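Local coordinates for protein twin-arginine translocation pathway signal (Rhodoferax ferrireducens, PDB 5IM2) that probably serves as the solute-binding protein of a TRAP transporter, here holding a copurified benzoate in its ligand pocket, at residues T48-Q60 and R82-G94. Numbering follows the deposited sequence.
Sequences TVTLKFHTFMAPQ and RIQFEAYPAMQLG. With BEZ (benzoic acid), chain B.
Val-49, Leu-51, Phe-53 and Thr-55 each give their backbone N-H to 82-94, to the carbonyls of Arg-82, Gln-84, Glu-86 and Tyr-88; Val-49, Leu-51 and Phe-53 in turn accept from Gln-84, Glu-86 and Tyr-88. The Gln-84 N to Val-49 O bond is practically straight (2.8 Å, 179°). The backbone of Lys-52 and His-54 bonds to Asp-110 and Ile-111, making 49-55 an inner strand. Past the ladder, Met-91 N reaches Thr-55 O at 2.9 Å, and Ala-90 N makes a weak bond to Met-57 O; Thr-55 OG1 is bonded to Trp-113 O. On one face Leu-51 CB lies beside Phe-85 CD2 (3.8 Å), while Leu-51 CD1 meets Ile-83 CG2. On the other, Glu-86 CG packs on Thr-50 CG2 at 3.6 Å, and Lys-52 NZ stays 5.3 Å from Glu-86 OE1, too far for a salt bridge. With CG anti to the backbone N (chi1 -160°), the buried His-54 ring swings into the 91-94 turn: Leu-93 CB sits over one face, 3.7 Å from the ring centroid, and Met-91 SD over the opposite one at 4.6 Å. Gln-103 bonds both His-54 ND1, through OE1, and Gly-94 O, through NE2, tying ring and turn together. Replacing His-54 by alanine is likely to leave Gln-103 OE1 without this partner, and Leu-93 CB and Met-91 SD without the ring they pack against. The parallel pair, joined through helix 62-78, is a beta-alpha-beta crossover of a periplasmic-binding-protein-like domain, whose first strand leads into Phe-56 and Met-57 of the benzoate pocket.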
ATOM      1  N   THR A  48      -8.000 -21.839 -23.676  1.00 49.92           N
ATOM      2  CA  THR A  48      -7.143 -21.746 -22.493  1.00 50.13           C
ATOM      3  C   THR A  48      -6.108 -20.629 -22.631  1.00 50.83           C
ATOM      4  O   THR A  48      -5.607 -20.329 -23.710  1.00 43.08           O
ATOM      5  CB  THR A  48      -6.419 -23.080 -22.219  1.00 58.12           C
ATOM      6  OG1 THR A  48      -7.394 -24.109 -22.031  1.00 76.66           O
ATOM      7  CG2 THR A  48      -5.555 -23.013 -20.974  1.00 45.01           C
ATOM      8  N   VAL A  49      -5.789 -19.990 -21.517  1.00 46.43           N
ATOM      9  CA  VAL A  49      -4.840 -18.893 -21.542  1.00 40.04           C
ATOM     10  C   VAL A  49      -4.050 -18.947 -20.245  1.00 37.29           C
ATOM     11  O   VAL A  49      -4.605 -19.189 -19.170  1.00 36.83           O
ATOM     12  CB  VAL A  49      -5.555 -17.538 -21.759  1.00 34.79           C
ATOM     13  CG1 VAL A  49      -6.488 -17.205 -20.601  1.00 39.89           C
ATOM     14  CG2 VAL A  49      -4.550 -16.440 -21.919  1.00 38.24           C
ATOM     15  N   THR A  50      -2.744 -18.760 -20.351  1.00 30.01           N
ATOM     16  CA  THR A  50      -1.877 -18.736 -19.185  1.00 25.88           C
ATOM     17  C   THR A  50      -1.351 -17.319 -19.026  1.00 23.36           C
ATOM     18  O   THR A  50      -0.707 -16.785 -19.933  1.00 34.86           O
ATOM     19  CB  THR A  50      -0.747 -19.754 -19.333  1.00 33.28           C
ATOM     20  OG1 THR A  50      -1.311 -21.018 -19.692  1.00 41.61           O
ATOM     21  CG2 THR A  50       0.033 -19.921 -18.030  1.00 30.11           C
ATOM     22  N   LEU A  51      -1.640 -16.713 -17.886  1.00 24.18           N
ATOM     23  CA  LEU A  51      -1.233 -15.349 -17.592  1.00 21.20           C
ATOM     24  C   LEU A  51      -0.072 -15.365 -16.611  1.00 24.59           C
ATOM     25  O   LEU A  51      -0.099 -16.099 -15.619  1.00 30.84           O
ATOM     26  CB  LEU A  51      -2.402 -14.554 -17.000  1.00 24.25           C
ATOM     27  CG  LEU A  51      -3.652 -14.470 -17.868  1.00 24.65           C
ATOM     28  CD1 LEU A  51      -4.774 -13.816 -17.091  1.00 22.95           C
ATOM     29  CD2 LEU A  51      -3.406 -13.733 -19.171  1.00 22.61           C
ATOM     30  N   LYS A  52       0.934 -14.530 -16.874  1.00 20.65           N
ATOM     31  CA  LYS A  52       2.066 -14.375 -15.973  1.00 23.33           C
ATOM     32  C   LYS A  52       1.782 -13.281 -14.953  1.00 26.93           C
ATOM     33  O   LYS A  52       1.475 -12.141 -15.323  1.00 24.35           O
ATOM     34  CB  LYS A  52       3.331 -14.042 -16.751  1.00 24.64           C
ATOM     35  CG  LYS A  52       3.751 -15.147 -17.677  1.00 30.97           C
ATOM     36  CD  LYS A  52       5.077 -14.779 -18.363  1.00 39.68           C
ATOM     37  CE  LYS A  52       5.399 -15.717 -19.508  1.00 55.49           C
ATOM     38  NZ  LYS A  52       5.597 -14.941 -20.761  1.00 62.45           N
ATOM     39  N   PHE A  53       1.916 -13.633 -13.676  1.00 22.17           N
ATOM     40  CA  PHE A  53       1.696 -12.737 -12.534  1.00 22.51           C
ATOM     41  C   PHE A  53       3.030 -12.528 -11.812  1.00 24.24           C
ATOM     42  O   PHE A  53       3.730 -13.500 -11.524  1.00 21.33           O
ATOM     43  CB  PHE A  53       0.659 -13.364 -11.602  1.00 21.06           C
ATOM     44  CG  PHE A  53       0.279 -12.525 -10.407  1.00 21.64           C
ATOM     45  CD1 PHE A  53       1.103 -12.438  -9.294  1.00 19.18           C
ATOM     46  CD2 PHE A  53      -0.956 -11.904 -10.359  1.00 31.15           C
ATOM     47  CE1 PHE A  53       0.735 -11.706  -8.188  1.00 22.29           C
ATOM     48  CE2 PHE A  53      -1.327 -11.158  -9.250  1.00 36.17           C
ATOM     49  CZ  PHE A  53      -0.459 -11.051  -8.164  1.00 25.19           C
ATOM     50  N   HIS A  54       3.412 -11.266 -11.551  1.00 20.10           N
ATOM     51  CA  HIS A  54       4.689 -10.951 -10.917  1.00 17.08           C
ATOM     52  C   HIS A  54       4.491  -9.952  -9.787  1.00 18.11           C
ATOM     53  O   HIS A  54       3.765  -8.969  -9.953  1.00 19.34           O
ATOM     54  CB  HIS A  54       5.690 -10.343 -11.949  1.00 19.50           C
ATOM     55  CG  HIS A  54       7.135 -10.421 -11.568  1.00 23.38           C
ATOM     56  ND1 HIS A  54       8.076  -9.596 -12.144  1.00 23.20           N
ATOM     57  CD2 HIS A  54       7.822 -11.252 -10.747  1.00 21.48           C
ATOM     58  CE1 HIS A  54       9.272  -9.877 -11.657  1.00 23.12           C
ATOM     59  NE2 HIS A  54       9.144 -10.875 -10.802  1.00 20.41           N
ATOM     60  N   THR A  55       5.193 -10.160  -8.672  1.00 18.22           N
ATOM     61  CA  THR A  55       5.178  -9.184  -7.585  1.00 16.05           C
ATOM     62  C   THR A  55       6.418  -9.359  -6.725  1.00 16.12           C
ATOM     63  O   THR A  55       7.248 -10.247  -6.954  1.00 17.79           O
ATOM     64  CB  THR A  55       3.891  -9.335  -6.751  1.00 16.96           C
ATOM     65  OG1 THR A  55       3.797  -8.298  -5.768  1.00 17.71           O
ATOM     66  CG2 THR A  55       3.839 -10.679  -6.042  1.00 18.84           C
ATOM     67  N   PHE A  56       6.535  -8.504  -5.710  1.00 22.49           N
ATOM     68  CA  PHE A  56       7.733  -8.418  -4.883  1.00 18.46           C
ATOM     69  C   PHE A  56       7.559  -9.090  -3.520  1.00 20.48           C
ATOM     70  O   PHE A  56       8.538  -9.214  -2.760  1.00 18.73           O
ATOM     71  CB  PHE A  56       8.129  -6.929  -4.709  1.00 16.45           C
ATOM     72  CG  PHE A  56       7.100  -6.119  -3.949  1.00 15.68           C
ATOM     73  CD1 PHE A  56       7.159  -6.010  -2.570  1.00 15.97           C
ATOM     74  CD2 PHE A  56       6.074  -5.461  -4.604  1.00 16.50           C
ATOM     75  CE1 PHE A  56       6.209  -5.292  -1.871  1.00 17.37           C
ATOM     76  CE2 PHE A  56       5.116  -4.741  -3.897  1.00 18.43           C
ATOM     77  CZ  PHE A  56       5.202  -4.646  -2.530  1.00 15.83           C
ATOM     78  N   MET A  57       6.347  -9.580  -3.217  1.00 18.62           N
ATOM     79  CA  MET A  57       6.069 -10.216  -1.941  1.00 17.60           C
ATOM     80  C   MET A  57       6.757 -11.569  -1.853  1.00 20.46           C
ATOM     81  O   MET A  57       6.892 -12.289  -2.845  1.00 23.98           O
ATOM     82  CB  MET A  57       4.562 -10.410  -1.757  1.00 16.37           C
ATOM     83  CG  MET A  57       3.756  -9.116  -1.732  1.00 17.06           C
ATOM     84  SD  MET A  57       4.337  -7.911  -0.513  1.00 19.17           S
ATOM     85  CE  MET A  57       4.020  -8.781   1.031  1.00 27.93           C
ATOM     86  N   ALA A  58       7.187 -11.904  -0.643  1.00 21.21           N
ATOM     87  CA  ALA A  58       7.663 -13.243  -0.352  1.00 24.60           C
ATOM     88  C   ALA A  58       6.502 -14.226  -0.400  1.00 24.05           C
ATOM     89  O   ALA A  58       5.387 -13.885  -0.005  1.00 23.32           O
ATOM     90  CB  ALA A  58       8.292 -13.289   1.028  1.00 26.68           C
ATOM     91  N   PRO A  59       6.735 -15.468  -0.829  1.00 23.48           N
ATOM     92  CA  PRO A  59       5.616 -16.427  -0.851  1.00 23.54           C
ATOM     93  C   PRO A  59       5.016 -16.727   0.521  1.00 27.67           C
ATOM     94  O   PRO A  59       3.818 -17.024   0.608  1.00 24.31           O
ATOM     95  CB  PRO A  59       6.231 -17.683  -1.486  1.00 30.89           C
ATOM     96  CG  PRO A  59       7.677 -17.541  -1.328  1.00 28.89           C
ATOM     97  CD  PRO A  59       7.976 -16.057  -1.341  1.00 23.06           C
ATOM     98  N   GLN A  60       5.779 -16.620   1.605  1.00 24.21           N
ATOM     99  CA  GLN A  60       5.239 -16.951   2.917  1.00 29.21           C
ATOM    100  C   GLN A  60       4.526 -15.770   3.587  1.00 40.30           C
ATOM    101  O   GLN A  60       4.312 -15.783   4.803  1.00 58.61           O
ATOM    102  CB  GLN A  60       6.352 -17.499   3.810  1.00 31.96           C
ATOM    103  CG  GLN A  60       6.818 -18.892   3.354  1.00 45.63           C
ATOM    104  CD  GLN A  60       5.648 -19.845   3.075  1.00 48.73           C
ATOM    105  OE1 GLN A  60       4.782 -20.044   3.926  1.00 47.15           O
ATOM    106  NE2 GLN A  60       5.606 -20.411   1.865  1.00 47.39           N
ATOM    107  N   ARG A  82     -10.024 -22.528 -17.440  1.00 36.27           N
ATOM    108  CA  ARG A  82      -9.579 -22.033 -18.736  1.00 29.46           C
ATOM    109  C   ARG A  82      -8.568 -20.914 -18.590  1.00 35.07           C
ATOM    110  O   ARG A  82      -7.783 -20.679 -19.514  1.00 36.73           O
ATOM    111  CB  ARG A  82     -10.757 -21.560 -19.570  1.00 30.79           C
ATOM    112  CG  ARG A  82     -11.752 -22.656 -19.823  1.00 30.79           C
ATOM    113  CD  ARG A  82     -12.391 -22.558 -21.176  1.00 48.56           C
ATOM    114  NE  ARG A  82     -13.061 -21.289 -21.432  1.00 53.73           N
ATOM    115  CZ  ARG A  82     -14.163 -20.876 -20.814  1.00 69.67           C
ATOM    116  NH1 ARG A  82     -14.724 -21.603 -19.861  1.00 82.93           N
ATOM    117  NH2 ARG A  82     -14.698 -19.714 -21.145  1.00 80.18           N
ATOM    118  N   ILE A  83      -8.578 -20.213 -17.460  1.00 25.43           N
ATOM    119  CA  ILE A  83      -7.558 -19.216 -17.156  1.00 25.89           C
ATOM    120  C   ILE A  83      -6.600 -19.816 -16.135  1.00 32.33           C
ATOM    121  O   ILE A  83      -6.999 -20.150 -15.012  1.00 29.86           O
ATOM    122  CB  ILE A  83      -8.157 -17.908 -16.627  1.00 27.86           C
ATOM    123  CG1 ILE A  83      -9.217 -17.339 -17.577  1.00 36.05           C
ATOM    124  CG2 ILE A  83      -7.024 -16.891 -16.408  1.00 26.26           C
ATOM    125  CD1 ILE A  83      -9.936 -16.099 -17.011  1.00 35.30           C
ATOM    126  N   GLN A  84      -5.336 -19.944 -16.521  1.00 25.16           N
ATOM    127  CA  GLN A  84      -4.298 -20.466 -15.652  1.00 24.38           C
ATOM    128  C   GLN A  84      -3.228 -19.397 -15.471  1.00 25.42           C
ATOM    129  O   GLN A  84      -3.070 -18.514 -16.311  1.00 31.48           O
ATOM    130  CB  GLN A  84      -3.663 -21.733 -16.221  1.00 36.26           C
ATOM    131  CG  GLN A  84      -4.632 -22.918 -16.330  1.00 51.81           C
ATOM    132  CD  GLN A  84      -5.202 -23.323 -14.984  1.00 78.36           C
ATOM    133  OE1 GLN A  84      -4.520 -23.252 -13.960  1.00 84.19           O
ATOM    134  NE2 GLN A  84      -6.463 -23.739 -14.978  1.00 92.68           N
ATOM    135  N   PHE A  85      -2.493 -19.482 -14.373  1.00 25.70           N
ATOM    136  CA  PHE A  85      -1.459 -18.501 -14.078  1.00 26.33           C
ATOM    137  C   PHE A  85      -0.105 -19.164 -13.900  1.00 33.69           C
ATOM    138  O   PHE A  85       0.001 -20.229 -13.280  1.00 28.40           O
ATOM    139  CB  PHE A  85      -1.784 -17.749 -12.833  1.00 25.22           C
ATOM    140  CG  PHE A  85      -3.027 -16.911 -12.942  1.00 24.04           C
ATOM    141  CD1 PHE A  85      -4.276 -17.452 -12.643  1.00 27.98           C
ATOM    142  CD2 PHE A  85      -2.944 -15.586 -13.332  1.00 21.28           C
ATOM    143  CE1 PHE A  85      -5.406 -16.696 -12.729  1.00 25.64           C
ATOM    144  CE2 PHE A  85      -4.088 -14.810 -13.432  1.00 22.91           C
ATOM    145  CZ  PHE A  85      -5.322 -15.367 -13.127  1.00 25.31           C
ATOM    146  N   GLU A  86       0.926 -18.518 -14.448  1.00 29.77           N
ATOM    147  CA  GLU A  86       2.310 -18.757 -14.047  1.00 25.98           C
ATOM    148  C   GLU A  86       2.665 -17.581 -13.159  1.00 30.83           C
ATOM    149  O   GLU A  86       2.795 -16.449 -13.640  1.00 29.03           O
ATOM    150  CB  GLU A  86       3.259 -18.866 -15.237  1.00 30.68           C
ATOM    151  CG  GLU A  86       3.049 -20.123 -16.031  1.00 38.82           C
ATOM    152  CD  GLU A  86       3.948 -20.190 -17.227  1.00 47.72           C
ATOM    153  OE1 GLU A  86       4.152 -19.132 -17.866  1.00 46.07           O
ATOM    154  OE2 GLU A  86       4.454 -21.294 -17.517  1.00 61.47           O
ATOM    155  N   ALA A  87       2.723 -17.836 -11.859  1.00 23.08           N
ATOM    156  CA  ALA A  87       2.828 -16.788 -10.861  1.00 23.73           C
ATOM    157  C   ALA A  87       4.247 -16.742 -10.311  1.00 21.66           C
ATOM    158  O   ALA A  87       4.836 -17.777 -10.020  1.00 23.79           O
ATOM    159  CB  ALA A  87       1.839 -17.021  -9.728  1.00 26.83           C
ATOM    160  N   TYR A  88       4.745 -15.534 -10.085  1.00 19.47           N
ATOM    161  CA  TYR A  88       6.132 -15.335  -9.658  1.00 22.66           C
ATOM    162  C   TYR A  88       6.195 -14.347  -8.500  1.00 21.35           C
ATOM    163  O   TYR A  88       5.965 -13.135  -8.707  1.00 18.89           O
ATOM    164  CB  TYR A  88       6.965 -14.856 -10.830  1.00 21.57           C
ATOM    165  CG  TYR A  88       6.982 -15.870 -11.942  1.00 22.25           C
ATOM    166  CD1 TYR A  88       7.770 -17.003 -11.853  1.00 22.70           C
ATOM    167  CD2 TYR A  88       6.191 -15.711 -13.062  1.00 21.77           C
ATOM    168  CE1 TYR A  88       7.794 -17.941 -12.868  1.00 23.96           C
ATOM    169  CE2 TYR A  88       6.217 -16.643 -14.089  1.00 22.93           C
ATOM    170  CZ  TYR A  88       7.011 -17.764 -13.973  1.00 23.99           C
ATOM    171  OH  TYR A  88       7.057 -18.730 -14.970  1.00 26.29           O
ATOM    172  N   PRO A  89       6.427 -14.806  -7.275  1.00 22.39           N
ATOM    173  CA  PRO A  89       6.636 -13.893  -6.153  1.00 22.08           C
ATOM    174  C   PRO A  89       8.095 -13.427  -6.091  1.00 21.93           C
ATOM    175  O   PRO A  89       8.923 -13.835  -6.886  1.00 20.00           O
ATOM    176  CB  PRO A  89       6.275 -14.750  -4.952  1.00 20.35           C
ATOM    177  CG  PRO A  89       6.747 -16.142  -5.367  1.00 23.84           C
ATOM    178  CD  PRO A  89       6.564 -16.223  -6.868  1.00 24.00           C
ATOM    179  N   ALA A  90       8.388 -12.556  -5.110  1.00 22.52           N
ATOM    180  CA  ALA A  90       9.769 -12.292  -4.677  1.00 21.73           C
ATOM    181  C   ALA A  90      10.652 -11.807  -5.834  1.00 21.59           C
ATOM    182  O   ALA A  90      11.851 -12.141  -5.937  1.00 22.75           O
ATOM    183  CB  ALA A  90      10.345 -13.536  -4.021  1.00 24.72           C
ATOM    184  N   MET A  91      10.046 -11.033  -6.731  1.00 19.86           N
ATOM    185  CA  MET A  91      10.702 -10.532  -7.949  1.00 23.17           C
ATOM    186  C   MET A  91      11.479 -11.619  -8.690  1.00 27.78           C
ATOM    187  O   MET A  91      12.534 -11.364  -9.263  1.00 26.72           O
ATOM    188  CB  MET A  91      11.628  -9.358  -7.620  1.00 23.02           C
ATOM    189  CG  MET A  91      10.909  -8.144  -7.067  1.00 24.07           C
ATOM    190  SD  MET A  91       9.589  -7.493  -8.115  1.00 21.51           S
ATOM    191  CE  MET A  91      10.401  -7.160  -9.645  1.00 25.74           C
ATOM    192  N   GLN A  92      10.926 -12.837  -8.753  1.00 21.79           N
ATOM    193  CA  GLN A  92      11.697 -13.958  -9.292  1.00 28.28           C
ATOM    194  C   GLN A  92      12.000 -13.821 -10.770  1.00 32.93           C
ATOM    195  O   GLN A  92      12.915 -14.487 -11.263  1.00 37.14           O
ATOM    196  CB  GLN A  92      10.950 -15.271  -9.089  1.00 22.08           C
ATOM    197  CG  GLN A  92      11.134 -15.809  -7.713  1.00 24.19           C
ATOM    198  CD  GLN A  92      10.182 -16.902  -7.420  1.00 25.47           C
ATOM    199  OE1 GLN A  92       9.377 -17.310  -8.281  1.00 24.30           O
ATOM    200  NE2 GLN A  92      10.246 -17.403  -6.210  1.00 31.71           N
ATOM    201  N   LEU A  93      11.244 -13.010 -11.498  1.00 27.74           N
ATOM    202  CA  LEU A  93      11.508 -12.791 -12.911  1.00 28.74           C
ATOM    203  C   LEU A  93      12.450 -11.626 -13.169  1.00 39.52           C
ATOM    204  O   LEU A  93      12.610 -11.223 -14.324  1.00 45.73           O
ATOM    205  CB  LEU A  93      10.209 -12.560 -13.658  1.00 30.87           C
ATOM    206  CG  LEU A  93       9.204 -13.696 -13.656  1.00 36.94           C
ATOM    207  CD1 LEU A  93       8.063 -13.313 -14.579  1.00 42.33           C
ATOM    208  CD2 LEU A  93       9.863 -15.007 -14.095  1.00 33.02           C
ATOM    209  N   GLY A  94      13.051 -11.065 -12.133  1.00 33.17           N
ATOM    210  CA  GLY A  94      14.059 -10.046 -12.321  1.00 27.72           C
ATOM    211  C   GLY A  94      13.503  -8.640 -12.165  1.00 26.66           C
ATOM    212  O   GLY A  94      12.317  -8.371 -12.362  1.00 26.34           O
TER
HETATM  213  C   BEZ B 401       5.579  -1.336   2.096  1.00 12.40           C
HETATM  214  O1  BEZ B 401       5.557  -0.528   3.069  1.00 13.97           O
HETATM  215  O2  BEZ B 401       6.426  -1.180   1.186  1.00 17.04           O
HETATM  216  C1  BEZ B 401       4.619  -2.488   2.056  1.00 13.02           C
HETATM  217  C2  BEZ B 401       4.637  -3.365   0.976  1.00 15.01           C
HETATM  218  C3  BEZ B 401       3.756  -4.448   0.976  1.00 15.09           C
HETATM  219  C4  BEZ B 401       2.871  -4.619   2.027  1.00 11.97           C
HETATM  220  C5  BEZ B 401       2.841  -3.731   3.085  1.00 16.58           C
HETATM  221  C6  BEZ B 401       3.729  -2.650   3.099  1.00 16.22           C